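Local coordinates for protein geranyltranstransferase (Marinomonas sp. MED121, PDB 4F62) that probably joins allylic diphosphates to isopentenyl diphosphate as a polyprenyl transferase, putatively a farnesyl-diphosphate synthase, at residues Gln22-Tyr27 against Asn35-Ser40. Numbering follows the deposited sequence.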
loop_
_atom_site.group_PDB
_atom_site.type_symbol
_atom_site.label_atom_id
_atom_site.label_comp_id
_atom_site.label_asym_id
_atom_site.label_seq_id
_atom_site.Cartn_x
_atom_site.Cartn_y
_atom_site.Cartn_z
ATOM N N GLN A 22 -7.052 -5.862 -17.280
ATOM C CA GLN A 22 -8.407 -5.335 -17.172
ATOM C C GLN A 22 -8.524 -4.386 -15.982
ATOM O O GLN A 22 -9.074 -3.303 -16.115
ATOM C CB GLN A 22 -9.428 -6.472 -17.049
ATOM C CG GLN A 22 -9.685 -7.231 -18.344
ATOM C CD GLN A 22 -10.109 -8.681 -18.106
ATOM O OE1 GLN A 22 -10.284 -9.115 -16.961
ATOM N NE2 GLN A 22 -10.264 -9.437 -19.191
ATOM N N GLN A 23 -7.997 -4.778 -14.825
ATOM C CA GLN A 23 -8.156 -3.956 -13.630
ATOM C C GLN A 23 -7.325 -2.668 -13.659
ATOM O O GLN A 23 -7.716 -1.666 -13.057
ATOM C CB GLN A 23 -7.852 -4.765 -12.360
ATOM C CG GLN A 23 -8.745 -5.983 -12.201
ATOM C CD GLN A 23 -10.216 -5.604 -12.095
ATOM O OE1 GLN A 23 -10.578 -4.685 -11.363
ATOM N NE2 GLN A 23 -11.067 -6.308 -12.835
ATOM N N LEU A 24 -6.175 -2.693 -14.327
ATOM C CA LEU A 24 -5.377 -1.476 -14.451
ATOM C C LEU A 24 -6.054 -0.589 -15.491
ATOM O O LEU A 24 -5.559 -0.440 -16.606
ATOM C CB LEU A 24 -3.927 -1.781 -14.858
ATOM C CG LEU A 24 -2.908 -0.640 -14.671
ATOM C CD1 LEU A 24 -2.901 -0.160 -13.230
ATOM C CD2 LEU A 24 -1.503 -1.064 -15.066
ATOM N N SER A 25 -7.196 -0.016 -15.111
ATOM C CA SER A 25 -8.047 0.750 -16.022
ATOM C C SER A 25 -7.384 2.052 -16.467
ATOM O O SER A 25 -6.630 2.686 -15.714
ATOM C CB SER A 25 -9.380 1.071 -15.348
ATOM O OG SER A 25 -9.161 1.782 -14.137
ATOM N N ASP A 26 -7.672 2.447 -17.700
ATOM C CA ASP A 26 -7.122 3.673 -18.258
ATOM C C ASP A 26 -7.576 4.916 -17.492
ATOM O O ASP A 26 -8.725 5.019 -17.057
ATOM C CB ASP A 26 -7.485 3.799 -19.744
ATOM C CG ASP A 26 -6.640 2.903 -20.626
ATOM O OD1 ASP A 26 -5.562 2.469 -20.170
ATOM O OD2 ASP A 26 -7.046 2.646 -21.778
ATOM N N TYR A 27 -6.647 5.851 -17.329
ATOM C CA TYR A 27 -6.923 7.119 -16.667
ATOM C C TYR A 27 -5.929 8.146 -17.204
ATOM O O TYR A 27 -4.755 8.124 -16.839
ATOM C CB TYR A 27 -6.800 6.952 -15.155
ATOM C CG TYR A 27 -7.122 8.205 -14.387
ATOM C CD1 TYR A 27 -8.304 8.897 -14.616
ATOM C CD2 TYR A 27 -6.247 8.695 -13.437
ATOM C CE1 TYR A 27 -8.599 10.050 -13.915
ATOM C CE2 TYR A 27 -6.532 9.835 -12.732
ATOM C CZ TYR A 27 -7.704 10.511 -12.969
ATOM O OH TYR A 27 -7.983 11.657 -12.257
ATOM N N ASN A 35 2.285 3.625 -17.956
ATOM C CA ASN A 35 3.298 3.072 -18.849
ATOM C C ASN A 35 4.404 2.380 -18.061
ATOM O O ASN A 35 4.741 1.231 -18.336
ATOM C CB ASN A 35 3.862 4.157 -19.760
ATOM C CG ASN A 35 2.889 4.548 -20.854
ATOM O OD1 ASN A 35 1.966 3.787 -21.174
ATOM N ND2 ASN A 35 3.087 5.732 -21.439
ATOM N N ALA A 36 4.928 3.067 -17.049
ATOM C CA ALA A 36 5.970 2.503 -16.202
ATOM C C ALA A 36 5.460 1.304 -15.405
ATOM O O ALA A 36 6.163 0.300 -15.270
ATOM C CB ALA A 36 6.522 3.564 -15.269
ATOM N N MET A 37 4.242 1.412 -14.876
ATOM C CA MET A 37 3.631 0.321 -14.122
ATOM C C MET A 37 3.509 -0.922 -14.977
ATOM O O MET A 37 3.859 -2.019 -14.544
ATOM C CB MET A 37 2.245 0.719 -13.603
ATOM C CG MET A 37 2.265 1.628 -12.380
ATOM S SD MET A 37 0.608 2.218 -11.945
ATOM C CE MET A 37 -0.008 0.867 -10.937
ATOM N N ARG A 38 3.007 -0.744 -16.194
ATOM C CA ARG A 38 2.803 -1.855 -17.116
ATOM C C ARG A 38 4.118 -2.478 -17.567
ATOM O O ARG A 38 4.208 -3.695 -17.730
ATOM C CB ARG A 38 1.994 -1.407 -18.341
ATOM C CG ARG A 38 0.518 -1.148 -18.046
ATOM C CD ARG A 38 -0.283 -0.906 -19.316
ATOM N NE ARG A 38 -1.702 -0.702 -19.028
ATOM C CZ ARG A 38 -2.334 0.467 -19.128
ATOM N NH1 ARG A 38 -3.626 0.550 -18.837
ATOM N NH2 ARG A 38 -1.679 1.551 -19.529
ATOM N N TYR A 39 5.128 -1.639 -17.783
ATOM C CA TYR A 39 6.442 -2.112 -18.221
ATOM C C TYR A 39 6.994 -3.105 -17.200
ATOM O O TYR A 39 7.598 -4.105 -17.561
ATOM C CB TYR A 39 7.420 -0.946 -18.428
ATOM C CG TYR A 39 8.817 -1.402 -18.787
ATOM C CD1 TYR A 39 9.056 -2.096 -19.968
ATOM C CD2 TYR A 39 9.896 -1.144 -17.946
ATOM C CE1 TYR A 39 10.329 -2.525 -20.308
ATOM C CE2 TYR A 39 11.180 -1.571 -18.278
ATOM C CZ TYR A 39 11.387 -2.260 -19.462
ATOM O OH TYR A 39 12.648 -2.691 -19.811
ATOM N N SER A 40 6.732 -2.841 -15.926
ATOM C CA SER A 40 7.208 -3.707 -14.850
ATOM C C SER A 40 6.340 -4.945 -14.600
ATOM O O SER A 40 6.862 -6.034 -14.338
ATOM C CB SER A 40 7.369 -2.904 -13.560
ATOM O OG SER A 40 8.460 -2.002 -13.675
#
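Asp26 OD1 lies at the edge of the Arg38 guanidinium, near its plane but tilted somewhat out of it. The two flat groups stand almost perpendicular, 87° apart, and share one close contact. Arg38 NH1 lies 3.0 Å from Asp26 OD1, nearly in line with the C-O bond of that oxygen. This hydrogen bond belongs to a salt bridge, with an N-H...O angle of 141°. The backbone O of Leu24 comes obliquely to the same guanidinium and takes a weak hydrogen bond from Arg38 NH1 at 3.1 Å. NH1 therefore links to two acceptors of the segment 22-27. The Arg38 chain runs extended from CG to NE, which carries the guanidinium across to the loop. Arg38 has two conformers, and these contacts are described for one of them, so whether they persist in the other is doubtful.

Beside the polar group, Leu24 CD2 lies 3.6 Å from Arg38 CG, on the aliphatic part of that side chain. The other methyl, Leu24 CD1, meets Met37 CE at 3.8 Å. The bend of Met37 at chi3 (85°) brings CE up to Leu24 CD1. Leu24 packs on Phe121 and Met37 on Ala117, both of helix 108-126. Arg150 of the second subunit packs on Leu24 and bonds to Ser25 O.

Leu24 centres an inverse gamma turn just after helix 5-23. The contact ties this turn to helix 31-41, joining two N-terminal helices of the all-helical isoprenoid synthase fold.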